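Local coordinates for putative uncharacterized protein PH0300 (Pyrococcus horikoshii, PDB 3VRH) that catalyses the ATP-dependent 2-thiolation of a 5-methyluridine in the T loop of tRNAs, a modification that stabilises tRNA in thermophilic microorganisms, at residues A[108-113]-A[136-141]; A[112-117]-A[294-299]; A[121-126]-A[287-292]; A[131-136]-A[283-288]; A[166-169]-A[175-178]. All coordinates share one frame; numbering follows the deposited sequence.

Overall arrangement
Four of the five contacts cluster on one side of the chain and share a few elements: contacts 1 and 2 both use helix 110-114, contacts 1 and 4 helix 127-145, and contacts 3 and 4 helix 285-290. Contact 1 is buried and aliphatic, contacts 2 and 4 are partly buried and mix aliphatic groups with a phenylalanine edge, and contact 3, near the surface, brings a loop against two aromatic side chains. Contacts 3 and 4 also carry zinc-binding cysteines. Contact 5 stands apart, its centre about 20 Å or more from the others; it is buried, lies beside the second subunit and puts an asparagine amide against a tyrosine edge. No hydrogen bond crosses any of the five.

Contact 1: residues A[108-113]-A[136-141]; sequences VRIKEI and RYIMNK
In the PP-loop domain, whose mainly parallel sheet is flanked by helices, Ile138 of helix 127-145 packs against Val108, near the end of strand 105-109, and against Ile110 and Ile113 of the short helix that follows. The contact illustrates how one branched side chain can bind a strand and the helix after it to a second helix. The two branches of Ile138 divide the work. Its CG2 meets Val108 CG1 tip to tip at 4.1 Å; the valine torsion (chi1 177°) sets CG1 opposite the backbone N and so turns this methyl to the helix. Its longer arm crosses Ile110 at a slant, with Ile138 CD1 3.8 Å from Ile110 CG1. Ile110 also touches Ile79, an ATP-binding residue on the neighbouring strand 73-80, so this small apolar cluster adjoins the nucleotide site. Arg109, away from the packed face, is the N-cap residue of helix 110-114. Its NH1 forms a salt bridge with Glu112 OE2 at 3.0 Å, tilted from both the guanidinium and the carboxylate planes, while its NH2 pairs with Glu91. On the exposed side of the cluster, Ile113 CD1 approaches Ile138 CD1 to 4.3 Å.

Contact 2: residues A[112-117]-A[294-299]; sequences EILGYG and KEINFK
The ring of Phe298 has Ile113 at its edge and Ile296 over one face. Ile113 CD1 lies near the ring plane, 4.2 Å from Phe298 CZ, and the two side chains cross at about a right angle. Ile296, from the same chain segment as the ring, sets its CG2 3.5 Å above the plane, displaced toward the rim. Its other arm turns to helix 110-114, where Ile296 CD1 is 4.1 Å from Leu114 CD2, again with the side chains roughly perpendicular, and 4.3 Å from Ile113 CD1. Ile113 has CG1 in the crowded position between backbone N and carbonyl carbon (chi1 59°), and from there its CD1 can touch both partners. Gly115, with positive phi, ends the helix directly after these residues.

The segment 294-299 has no regular secondary structure, and polar bonds outside the apolar patch hold it. Asn297 OD1 accepts from Lys299 N at 3.2 Å in an Asx turn, the donor standing above the carbonyl plane. Phe298 N is hydrogen-bonded to Asp145, and Ile296 O to Lys141, both on helix 127-145. The division of labour is instructive: between the two segments the attraction is purely apolar and has little directional demand, whereas these directional bonds of 294-299 run to helix 127-145 and probably help to define the course of this irregular segment.

Contact 3: residues A[121-126]-A[287-292]; sequences VKTRRP and CKFWGL. With ZN (zinc ion), chain C.
Val121 points its two methyls at two different rings of helix 285-290, and those rings are turned differently against it. Val121 CG2 comes obliquely onto the six-membered part of the Trp290 indole, 3.6 Å from CH2. Val121 and Phe289 reach toward each other from opposite sides, Val121 CG1 4.0 Å from Phe289 CZ and slanted to the ring. The two aromatic groups are themselves turned edge against face, with Phe289 CE2 3.5 Å above the centre of the indole plane. Thr123 completes the set at right angles to Phe289, its CG2 near the ring plane and 4.2 Å from CE1.

Thr123 OG1 lies opposite its own backbone N (chi1 174°) and accepts from Arg125 N at 3.0 Å, nearly straight at 165°, in an ST turn. With an alanine here, Arg125 N would probably lose this acceptor and the Phe289 edge its methyl neighbour, so the turn would be likely to hold its shape less firmly. Beyond the rings, Gly291 ends the helix in a Schellman motif, and Cys287 SG binds the zinc ion at 2.5 Å, in a site completed by Cys272, Cys275 and Cys284. Trp290 NE1 is hydrogen-bonded to Thr134 of helix 127-145. Between the two segments the contact is apolar, with no hydrogen bond; the loop's polar ties include one to helix 127-145, from Arg125 NH1 to Ser129 OG, while its hydroxyl-to-backbone bond helps to hold the turn at Thr123, whose methyl meets the Phe289 edge.

Contact 4: residues A[131-136]-A[283-288]; sequences CGLTKR and ICAFCK. With ZN (zinc ion), chain C.
Leu133 and Phe286 both extend their side chains opposite the backbone N (chi1 165° and -177°), and these torsions carry a leucine methyl to the start of helix 285-290 and a phenyl edge to the flank of helix 127-145. Leu133 CD1 rests 3.8 Å from Ala285 CB and 4.0 Å from Phe286 N, against the first turn of the shorter helix. In return, the Phe286 ring crosses Thr134 obliquely and meets it by its edge: CE1 is 3.7 Å from Thr134 CG2 and 3.8 Å from Thr134 CA, which lies in the ring plane. The backbones come close here, with the CA atoms of Thr134 and Phe286 6.4 Å apart. With the methyl given to the ring, Thr134 OG1 is hydrogen-bonded to Tyr130 O in its own helix and also to Trp290 NE1.

The same first turn belongs to the zinc site. Cys284 is the N-cap residue, and its SG accepts from Cys287 N at 3.5 Å along an almost straight line (176°) while also binding the zinc ion at 2.7 Å. Such an N-H bond would probably help to stabilise the negative charge of a metal-bound thiolate. Helix 127-145 bears Cys131, a ligand of the [4Fe-4S] cluster, and the ATP-binding Lys135, which is salt-bridged to Glu219. The packing thus sets the zinc-bearing helix 285-290 beside the helix that carries cluster- and ATP-binding residues. Phe286 also stacks on Tyr137 and touches Leu114 of helix 110-114, while farther along helix 127-145 Met139 reaches Ile79 of strand 73-80.

Contact 5: residues A[166-169]-A[175-178]; sequences NNIL and YLAK
Asn167 and Leu176 bring their backbones within 6.8 Å, CA to CA, where helix 157-169 of the PP-loop domain is followed, after a short connection, by the weakly bonded helix 173-177. This is a compact example of two successive helices packing across the turn that joins them. The amide of Asn167 meets the edge of the Tyr175 ring: OD1 lies in the ring plane, 3.2 Å from CD2, with the amide and ring planes 73° apart. An aromatic C-H edge is slightly positive, so it suits a carbonyl oxygen, but the stronger partner of OD1 is Asn172 ND2, in the connection itself. Were an alanine to replace Asn167, the amide of Asn172 would probably be left without this acceptor, and the Tyr175 ring would be likely to turn more freely.

Next to the amide, on the backbone side, the packing is aliphatic. Asn167 CB lies 3.8 Å from Leu176 CD2, and Ile168 crosses Leu176 at about a right angle. Ile168 also packs on its counterpart Ile168 of the second subunit, and Leu169 on Phe249 of that subunit, so the end of helix 157-169 takes part in the dimer interface. The short helix is held in turn by a hydrogen bond between Leu176 O and Tyr253 OH. The fork of Leu176 straddles its neighbour evenly, with both CD1 and CD2 4.0 Å from Ile168 CG1.

Contact 1: residues A[108-113]-A[136-141]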
# COMPACT_ATOMS: atom_id res chain seq x y z
N VAL A 108 17.92 30.73 -8.50
CA VAL A 108 18.61 30.69 -7.22
C VAL A 108 19.66 29.59 -7.22
O VAL A 108 19.34 28.40 -7.42
CB VAL A 108 17.63 30.44 -6.06
CG1 VAL A 108 18.38 30.33 -4.73
CG2 VAL A 108 16.59 31.54 -6.00
N ARG A 109 20.91 29.97 -7.00
CA ARG A 109 22.00 29.02 -6.94
C ARG A 109 22.31 28.72 -5.47
O ARG A 109 22.80 29.58 -4.75
CB ARG A 109 23.22 29.57 -7.65
CG ARG A 109 22.95 29.97 -9.09
CD ARG A 109 23.97 29.35 -10.02
NE ARG A 109 23.73 29.66 -11.43
CZ ARG A 109 24.61 30.27 -12.22
NH1 ARG A 109 25.79 30.65 -11.74
NH2 ARG A 109 24.32 30.52 -13.49
N ILE A 110 22.00 27.51 -5.04
CA ILE A 110 22.15 27.13 -3.64
C ILE A 110 23.59 27.32 -3.16
O ILE A 110 23.81 27.83 -2.06
CB ILE A 110 21.69 25.69 -3.43
CG1 ILE A 110 20.16 25.65 -3.34
CG2 ILE A 110 22.34 25.09 -2.20
CD1 ILE A 110 19.59 24.22 -3.24
N LYS A 111 24.55 26.93 -4.00
CA LYS A 111 25.97 27.03 -3.68
C LYS A 111 26.40 28.49 -3.51
O LYS A 111 27.27 28.79 -2.70
CB LYS A 111 26.80 26.40 -4.79
CG LYS A 111 28.05 25.65 -4.31
CD LYS A 111 29.20 26.58 -3.99
CE LYS A 111 30.46 25.78 -3.67
NZ LYS A 111 30.68 24.67 -4.67
N GLU A 112 25.81 29.39 -4.28
CA GLU A 112 26.13 30.81 -4.17
C GLU A 112 25.61 31.45 -2.87
O GLU A 112 26.32 32.16 -2.19
CB GLU A 112 25.69 31.57 -5.42
CG GLU A 112 26.51 31.17 -6.64
CD GLU A 112 26.13 31.92 -7.92
OE1 GLU A 112 25.34 32.90 -7.87
OE2 GLU A 112 26.62 31.51 -8.99
N ILE A 113 24.37 31.16 -2.51
CA ILE A 113 23.79 31.82 -1.35
C ILE A 113 24.08 31.10 -0.03
O ILE A 113 24.07 31.72 1.02
CB ILE A 113 22.28 31.97 -1.51
CG1 ILE A 113 21.64 30.60 -1.69
CG2 ILE A 113 21.95 32.91 -2.69
CD1 ILE A 113 20.20 30.54 -1.28
N ARG A 136 12.29 22.98 -1.01
CA ARG A 136 10.91 23.32 -0.64
C ARG A 136 10.90 24.67 0.07
O ARG A 136 10.00 25.47 -0.13
CB ARG A 136 10.26 22.24 0.25
CG ARG A 136 9.51 21.14 -0.56
CD ARG A 136 8.79 20.08 0.32
NE ARG A 136 9.72 19.36 1.20
CZ ARG A 136 10.47 18.33 0.82
NH1 ARG A 136 10.41 17.88 -0.43
NH2 ARG A 136 11.30 17.75 1.68
N TYR A 137 11.90 24.90 0.90
CA TYR A 137 11.98 26.14 1.66
C TYR A 137 12.18 27.32 0.72
O TYR A 137 11.50 28.34 0.84
CB TYR A 137 13.13 26.09 2.67
CG TYR A 137 13.32 27.41 3.41
CD1 TYR A 137 14.20 28.37 2.93
CD2 TYR A 137 12.62 27.69 4.58
CE1 TYR A 137 14.37 29.58 3.60
CE2 TYR A 137 12.80 28.88 5.26
CZ TYR A 137 13.68 29.83 4.75
OH TYR A 137 13.87 31.02 5.40
N ILE A 138 13.13 27.16 -0.20
CA ILE A 138 13.47 28.25 -1.12
C ILE A 138 12.30 28.57 -2.04
O ILE A 138 12.02 29.73 -2.31
CB ILE A 138 14.72 27.92 -1.95
CG1 ILE A 138 15.95 27.86 -1.05
CG2 ILE A 138 14.92 28.97 -3.06
CD1 ILE A 138 17.25 27.51 -1.78
N MET A 139 11.60 27.53 -2.51
CA MET A 139 10.45 27.72 -3.38
C MET A 139 9.42 28.57 -2.66
O MET A 139 8.88 29.51 -3.22
CB MET A 139 9.78 26.39 -3.76
CG MET A 139 10.50 25.54 -4.79
SD MET A 139 9.79 23.88 -4.75
CE MET A 139 8.08 24.27 -5.07
N ASN A 140 9.16 28.21 -1.41
CA ASN A 140 8.14 28.91 -0.66
C ASN A 140 8.56 30.33 -0.28
O ASN A 140 7.78 31.24 -0.44
CB ASN A 140 7.71 28.12 0.58
CG ASN A 140 6.62 28.83 1.36
OD1 ASN A 140 5.47 28.91 0.93
ND2 ASN A 140 6.99 29.37 2.50
N LYS A 141 9.77 30.51 0.23
CA LYS A 141 10.20 31.85 0.61
C LYS A 141 10.35 32.79 -0.59
O LYS A 141 10.13 33.99 -0.47
CB LYS A 141 11.48 31.84 1.45
CG LYS A 141 11.78 33.21 2.08
CD LYS A 141 12.79 33.15 3.21
CE LYS A 141 12.70 34.41 4.07
NZ LYS A 141 12.58 35.64 3.22

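Contact 2: residues A[112-117]-A[294-299]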
# COMPACT_ATOMS: atom_id res chain seq x y z
N GLU A 112 25.81 29.39 -4.28
CA GLU A 112 26.13 30.81 -4.17
C GLU A 112 25.61 31.45 -2.87
O GLU A 112 26.32 32.16 -2.19
CB GLU A 112 25.69 31.57 -5.42
CG GLU A 112 26.51 31.17 -6.64
CD GLU A 112 26.13 31.92 -7.92
OE1 GLU A 112 25.34 32.90 -7.87
OE2 GLU A 112 26.62 31.51 -8.99
N ILE A 113 24.37 31.16 -2.51
CA ILE A 113 23.79 31.82 -1.35
C ILE A 113 24.08 31.10 -0.03
O ILE A 113 24.07 31.72 1.02
CB ILE A 113 22.28 31.97 -1.51
CG1 ILE A 113 21.64 30.60 -1.69
CG2 ILE A 113 21.95 32.91 -2.69
CD1 ILE A 113 20.20 30.54 -1.28
N LEU A 114 24.35 29.80 -0.10
CA LEU A 114 24.57 29.02 1.12
C LEU A 114 26.02 28.59 1.28
O LEU A 114 26.42 28.15 2.36
CB LEU A 114 23.66 27.79 1.14
CG LEU A 114 22.16 28.12 1.14
CD1 LEU A 114 21.31 26.86 1.02
CD2 LEU A 114 21.79 28.91 2.39
N GLY A 115 26.80 28.73 0.20
CA GLY A 115 28.22 28.39 0.22
C GLY A 115 28.57 26.95 -0.15
O GLY A 115 29.74 26.62 -0.37
N TYR A 116 27.56 26.09 -0.23
CA TYR A 116 27.80 24.66 -0.46
C TYR A 116 26.80 24.04 -1.42
O TYR A 116 25.59 24.35 -1.38
CB TYR A 116 27.71 23.88 0.86
CG TYR A 116 28.73 24.29 1.90
CD1 TYR A 116 28.50 25.37 2.74
CD2 TYR A 116 29.91 23.58 2.05
CE1 TYR A 116 29.43 25.74 3.69
CE2 TYR A 116 30.84 23.93 3.00
CZ TYR A 116 30.60 25.01 3.82
OH TYR A 116 31.53 25.38 4.76
N GLY A 117 27.28 23.14 -2.27
CA GLY A 117 26.40 22.45 -3.18
C GLY A 117 25.79 21.22 -2.52
O GLY A 117 26.35 20.71 -1.55
N LYS A 294 20.92 34.75 9.78
CA LYS A 294 20.25 35.86 9.09
C LYS A 294 19.27 35.39 8.02
O LYS A 294 19.43 34.32 7.44
CB LYS A 294 21.29 36.83 8.51
CG LYS A 294 22.01 37.62 9.58
CD LYS A 294 23.18 38.41 9.03
CE LYS A 294 24.00 39.01 10.17
NZ LYS A 294 25.28 39.63 9.70
N GLU A 295 18.25 36.21 7.77
CA GLU A 295 17.20 35.89 6.82
C GLU A 295 17.72 36.02 5.40
O GLU A 295 18.60 36.83 5.14
CB GLU A 295 16.00 36.81 7.03
CG GLU A 295 14.81 36.46 6.15
CD GLU A 295 13.64 37.40 6.31
OE1 GLU A 295 12.89 37.58 5.32
OE2 GLU A 295 13.45 37.94 7.42
N ILE A 296 17.21 35.21 4.48
CA ILE A 296 17.54 35.40 3.07
C ILE A 296 16.41 36.13 2.38
O ILE A 296 15.24 35.75 2.47
CB ILE A 296 17.80 34.07 2.35
CG1 ILE A 296 18.92 33.31 3.06
CG2 ILE A 296 18.16 34.33 0.91
CD1 ILE A 296 19.01 31.88 2.65
N ASN A 297 16.77 37.21 1.69
CA ASN A 297 15.79 38.03 0.99
C ASN A 297 15.73 37.61 -0.47
O ASN A 297 16.68 37.85 -1.21
CB ASN A 297 16.19 39.50 1.10
CG ASN A 297 15.07 40.44 0.70
OD1 ASN A 297 14.06 40.01 0.15
ND2 ASN A 297 15.25 41.72 1.00
N PHE A 298 14.63 36.98 -0.88
CA PHE A 298 14.51 36.49 -2.25
C PHE A 298 13.81 37.45 -3.19
O PHE A 298 13.60 37.14 -4.37
CB PHE A 298 13.84 35.12 -2.31
CG PHE A 298 14.70 34.01 -1.80
CD1 PHE A 298 15.77 33.54 -2.56
CD2 PHE A 298 14.45 33.43 -0.57
CE1 PHE A 298 16.55 32.52 -2.09
CE2 PHE A 298 15.24 32.41 -0.10
CZ PHE A 298 16.29 31.95 -0.86
N LYS A 299 13.46 38.62 -2.67
CA LYS A 299 12.86 39.68 -3.47
C LYS A 299 13.73 40.05 -4.68
O LYS A 299 14.94 40.24 -4.57
CB LYS A 299 12.62 40.92 -2.60
CG LYS A 299 12.05 42.10 -3.37
CD LYS A 299 10.65 41.82 -3.88
CE LYS A 299 10.06 43.05 -4.55
NZ LYS A 299 10.64 43.30 -5.90

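Contact 3: residues A[121-126]-A[287-292]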
# COMPACT_ATOMS: atom_id res chain seq x y z
N VAL A 121 27.87 19.13 1.90
CA VAL A 121 27.78 19.40 3.33
C VAL A 121 28.32 18.22 4.16
O VAL A 121 28.08 17.05 3.83
CB VAL A 121 26.33 19.72 3.75
CG1 VAL A 121 26.24 20.00 5.24
CG2 VAL A 121 25.81 20.92 2.95
N LYS A 122 29.08 18.53 5.21
CA LYS A 122 29.54 17.51 6.15
C LYS A 122 28.43 17.02 7.10
O LYS A 122 28.37 17.38 8.29
CB LYS A 122 30.76 18.01 6.94
CG LYS A 122 32.09 17.66 6.29
CD LYS A 122 33.26 18.06 7.18
CE LYS A 122 33.39 19.59 7.29
NZ LYS A 122 34.50 20.02 8.20
N THR A 123 27.55 16.19 6.55
CA THR A 123 26.48 15.56 7.30
C THR A 123 26.26 14.17 6.74
O THR A 123 26.62 13.90 5.60
CB THR A 123 25.17 16.35 7.18
OG1 THR A 123 24.11 15.62 7.81
CG2 THR A 123 24.81 16.57 5.71
N ARG A 124 25.69 13.28 7.54
CA ARG A 124 25.39 11.95 7.03
C ARG A 124 23.98 11.89 6.48
O ARG A 124 23.57 10.88 5.91
CB ARG A 124 25.63 10.87 8.10
CG ARG A 124 27.10 10.61 8.39
CD ARG A 124 27.27 9.71 9.62
NE ARG A 124 26.64 10.32 10.78
CZ ARG A 124 26.39 9.71 11.93
NH1 ARG A 124 26.72 8.44 12.10
NH2 ARG A 124 25.80 10.39 12.92
N ARG A 125 23.22 12.98 6.63
CA ARG A 125 21.91 13.02 5.99
C ARG A 125 22.11 12.98 4.48
O ARG A 125 22.92 13.74 3.95
CB ARG A 125 21.08 14.24 6.40
CG ARG A 125 19.60 14.06 6.10
CD ARG A 125 18.90 15.34 5.67
NE ARG A 125 18.29 16.06 6.79
CZ ARG A 125 17.08 16.63 6.75
NH1 ARG A 125 16.32 16.57 5.65
NH2 ARG A 125 16.61 17.26 7.82
N PRO A 126 21.42 12.04 3.81
CA PRO A 126 21.44 11.86 2.35
C PRO A 126 21.30 13.18 1.62
O PRO A 126 20.42 13.97 1.95
CB PRO A 126 20.22 10.98 2.10
CG PRO A 126 20.17 10.12 3.32
CD PRO A 126 20.65 10.97 4.47
N CYS A 287 16.83 26.82 8.67
CA CYS A 287 17.78 27.67 9.38
C CYS A 287 18.71 26.91 10.32
O CYS A 287 19.90 27.23 10.41
CB CYS A 287 17.05 28.74 10.17
SG CYS A 287 16.61 30.13 9.15
N LYS A 288 18.17 25.92 11.03
CA LYS A 288 19.02 25.12 11.91
C LYS A 288 20.01 24.29 11.11
O LYS A 288 21.20 24.25 11.43
CB LYS A 288 18.19 24.24 12.86
CG LYS A 288 17.44 25.03 13.93
CD LYS A 288 16.59 24.14 14.84
CE LYS A 288 17.43 23.56 15.97
NZ LYS A 288 16.64 22.65 16.85
N PHE A 289 19.53 23.64 10.05
CA PHE A 289 20.42 22.81 9.24
C PHE A 289 21.55 23.62 8.64
O PHE A 289 22.71 23.24 8.71
CB PHE A 289 19.65 22.08 8.13
CG PHE A 289 20.54 21.32 7.20
CD1 PHE A 289 20.97 20.04 7.52
CD2 PHE A 289 20.98 21.89 6.01
CE1 PHE A 289 21.81 19.33 6.67
CE2 PHE A 289 21.83 21.20 5.15
CZ PHE A 289 22.24 19.91 5.48
N TRP A 290 21.21 24.76 8.05
CA TRP A 290 22.19 25.58 7.35
C TRP A 290 23.00 26.46 8.32
O TRP A 290 23.99 27.10 7.93
CB TRP A 290 21.52 26.39 6.21
CG TRP A 290 21.21 25.51 5.03
CD1 TRP A 290 19.98 25.05 4.65
CD2 TRP A 290 22.16 24.92 4.14
NE1 TRP A 290 20.11 24.22 3.56
CE2 TRP A 290 21.44 24.13 3.22
CE3 TRP A 290 23.55 24.98 4.02
CZ2 TRP A 290 22.06 23.42 2.20
CZ3 TRP A 290 24.17 24.27 3.01
CH2 TRP A 290 23.42 23.50 2.11
N GLY A 291 22.58 26.48 9.58
CA GLY A 291 23.27 27.25 10.60
C GLY A 291 23.23 28.73 10.27
O GLY A 291 24.25 29.42 10.28
N LEU A 292 22.03 29.21 9.96
CA LEU A 292 21.83 30.56 9.49
C LEU A 292 21.46 31.46 10.63
O LEU A 292 20.59 31.13 11.45
CB LEU A 292 20.73 30.60 8.43
CG LEU A 292 21.10 29.91 7.12
CD1 LEU A 292 19.92 29.94 6.19
CD2 LEU A 292 22.31 30.56 6.48
ZN ZN C . 14.18 30.05 9.50

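Contact 4: residues A[131-136]-A[283-288]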
# COMPACT_ATOMS: atom_id res chain seq x y z
N CYS A 131 18.45 18.10 0.32
CA CYS A 131 18.11 18.76 -0.94
C CYS A 131 16.63 19.11 -0.96
O CYS A 131 16.27 20.24 -1.30
CB CYS A 131 18.45 17.89 -2.15
SG CYS A 131 18.15 18.72 -3.76
N GLY A 132 15.79 18.14 -0.60
CA GLY A 132 14.35 18.31 -0.55
C GLY A 132 13.90 19.40 0.41
O GLY A 132 13.08 20.26 0.05
N LEU A 133 14.45 19.37 1.63
CA LEU A 133 14.22 20.41 2.63
C LEU A 133 14.57 21.79 2.05
O LEU A 133 13.75 22.71 2.06
CB LEU A 133 15.08 20.15 3.88
CG LEU A 133 15.29 21.27 4.93
CD1 LEU A 133 13.99 21.62 5.67
CD2 LEU A 133 16.43 20.95 5.94
N THR A 134 15.79 21.91 1.57
CA THR A 134 16.31 23.16 1.05
C THR A 134 15.48 23.67 -0.11
O THR A 134 15.17 24.87 -0.19
CB THR A 134 17.75 22.98 0.54
OG1 THR A 134 18.55 22.42 1.59
CG2 THR A 134 18.36 24.32 0.10
N LYS A 135 15.12 22.78 -1.02
CA LYS A 135 14.40 23.22 -2.21
C LYS A 135 12.98 23.71 -1.88
O LYS A 135 12.53 24.74 -2.40
CB LYS A 135 14.37 22.11 -3.27
CG LYS A 135 13.69 22.54 -4.57
CD LYS A 135 13.51 21.37 -5.57
CE LYS A 135 12.84 21.85 -6.87
NZ LYS A 135 12.62 20.78 -7.89
N ARG A 136 12.29 22.98 -1.01
CA ARG A 136 10.91 23.32 -0.64
C ARG A 136 10.90 24.67 0.07
O ARG A 136 10.00 25.47 -0.13
CB ARG A 136 10.26 22.24 0.25
CG ARG A 136 9.51 21.14 -0.56
CD ARG A 136 8.79 20.08 0.32
NE ARG A 136 9.72 19.36 1.20
CZ ARG A 136 10.47 18.33 0.82
NH1 ARG A 136 10.41 17.88 -0.43
NH2 ARG A 136 11.30 17.75 1.68
N ILE A 283 13.45 28.10 16.12
CA ILE A 283 14.23 28.26 14.89
C ILE A 283 13.84 27.15 13.92
O ILE A 283 13.59 26.02 14.33
CB ILE A 283 15.75 28.24 15.15
CG1 ILE A 283 16.12 29.38 16.09
CG2 ILE A 283 16.51 28.40 13.85
CD1 ILE A 283 17.59 29.49 16.31
N CYS A 284 13.75 27.48 12.63
CA CYS A 284 13.18 26.52 11.70
C CYS A 284 14.20 25.49 11.20
O CYS A 284 15.41 25.64 11.42
CB CYS A 284 12.43 27.22 10.55
SG CYS A 284 13.39 27.54 9.06
N ALA A 285 13.69 24.44 10.58
CA ALA A 285 14.50 23.32 10.11
C ALA A 285 15.60 23.79 9.16
O ALA A 285 16.78 23.50 9.36
CB ALA A 285 13.63 22.27 9.44
N PHE A 286 15.19 24.52 8.12
CA PHE A 286 16.12 25.08 7.14
C PHE A 286 17.22 25.84 7.85
O PHE A 286 18.40 25.53 7.68
CB PHE A 286 15.38 26.00 6.18
CG PHE A 286 16.24 26.58 5.09
CD1 PHE A 286 16.46 25.87 3.90
CD2 PHE A 286 16.82 27.83 5.23
CE1 PHE A 286 17.22 26.39 2.89
CE2 PHE A 286 17.60 28.36 4.21
CZ PHE A 286 17.80 27.65 3.04
N CYS A 287 16.83 26.82 8.67
CA CYS A 287 17.78 27.67 9.38
C CYS A 287 18.71 26.91 10.32
O CYS A 287 19.90 27.23 10.41
CB CYS A 287 17.05 28.74 10.17
SG CYS A 287 16.61 30.13 9.15
N LYS A 288 18.17 25.92 11.03
CA LYS A 288 19.02 25.12 11.91
C LYS A 288 20.01 24.29 11.11
O LYS A 288 21.20 24.25 11.43
CB LYS A 288 18.19 24.24 12.86
CG LYS A 288 17.44 25.03 13.93
CD LYS A 288 16.59 24.14 14.84
CE LYS A 288 17.43 23.56 15.97
NZ LYS A 288 16.64 22.65 16.85
ZN ZN C . 14.18 30.05 9.50

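Contact 5: residues A[166-169]-A[175-178]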
# COMPACT_ATOMS: atom_id res chain seq x y z
N ASN A 166 4.55 4.35 -1.06
CA ASN A 166 5.74 4.47 -0.25
C ASN A 166 5.40 4.83 1.18
O ASN A 166 5.81 4.16 2.12
CB ASN A 166 6.69 5.50 -0.86
CG ASN A 166 7.93 5.70 -0.04
OD1 ASN A 166 8.90 4.95 -0.16
ND2 ASN A 166 7.91 6.72 0.82
N ASN A 167 4.62 5.89 1.35
CA ASN A 167 4.30 6.35 2.69
C ASN A 167 3.43 5.39 3.49
O ASN A 167 3.46 5.39 4.71
CB ASN A 167 3.71 7.76 2.66
CG ASN A 167 4.76 8.82 2.39
OD1 ASN A 167 5.78 8.90 3.07
ND2 ASN A 167 4.52 9.63 1.38
N ILE A 168 2.67 4.55 2.79
CA ILE A 168 1.85 3.54 3.46
C ILE A 168 2.69 2.35 3.91
O ILE A 168 2.48 1.82 5.00
CB ILE A 168 0.71 3.09 2.55
CG1 ILE A 168 -0.40 4.12 2.59
CG2 ILE A 168 0.15 1.75 2.99
CD1 ILE A 168 -1.16 4.21 1.31
N LEU A 169 3.61 1.92 3.07
CA LEU A 169 4.56 0.88 3.47
C LEU A 169 5.32 1.27 4.73
O LEU A 169 5.57 0.41 5.58
CB LEU A 169 5.56 0.60 2.35
CG LEU A 169 4.96 -0.15 1.16
CD1 LEU A 169 5.94 -0.13 -0.01
CD2 LEU A 169 4.56 -1.58 1.56
N TYR A 175 2.77 12.50 6.65
CA TYR A 175 2.78 12.74 5.21
C TYR A 175 1.44 12.41 4.57
O TYR A 175 0.98 13.14 3.69
CB TYR A 175 3.87 11.90 4.55
CG TYR A 175 5.25 12.49 4.68
CD1 TYR A 175 5.44 13.77 5.18
CD2 TYR A 175 6.37 11.76 4.28
CE1 TYR A 175 6.71 14.31 5.29
CE2 TYR A 175 7.64 12.29 4.39
CZ TYR A 175 7.80 13.56 4.90
OH TYR A 175 9.07 14.08 5.00
N LEU A 176 0.81 11.33 5.01
CA LEU A 176 -0.44 10.85 4.42
C LEU A 176 -1.60 11.82 4.63
O LEU A 176 -2.60 11.78 3.89
CB LEU A 176 -0.82 9.47 4.98
CG LEU A 176 0.04 8.28 4.53
CD1 LEU A 176 -0.35 7.03 5.30
CD2 LEU A 176 -0.09 8.07 3.03
N ALA A 177 -1.50 12.65 5.66
CA ALA A 177 -2.56 13.62 5.92
C ALA A 177 -2.48 14.76 4.92
O ALA A 177 -3.47 15.44 4.65
CB ALA A 177 -2.47 14.14 7.34
N LYS A 178 -1.31 14.94 4.33
CA LYS A 178 -1.01 16.14 3.55
C LYS A 178 -0.88 15.93 2.02
O LYS A 178 -0.18 16.67 1.34
CB LYS A 178 0.24 16.83 4.12
CG LYS A 178 -0.05 17.69 5.35
CD LYS A 178 1.22 18.10 6.10
CE LYS A 178 1.65 17.04 7.14
NZ LYS A 178 2.87 17.44 7.92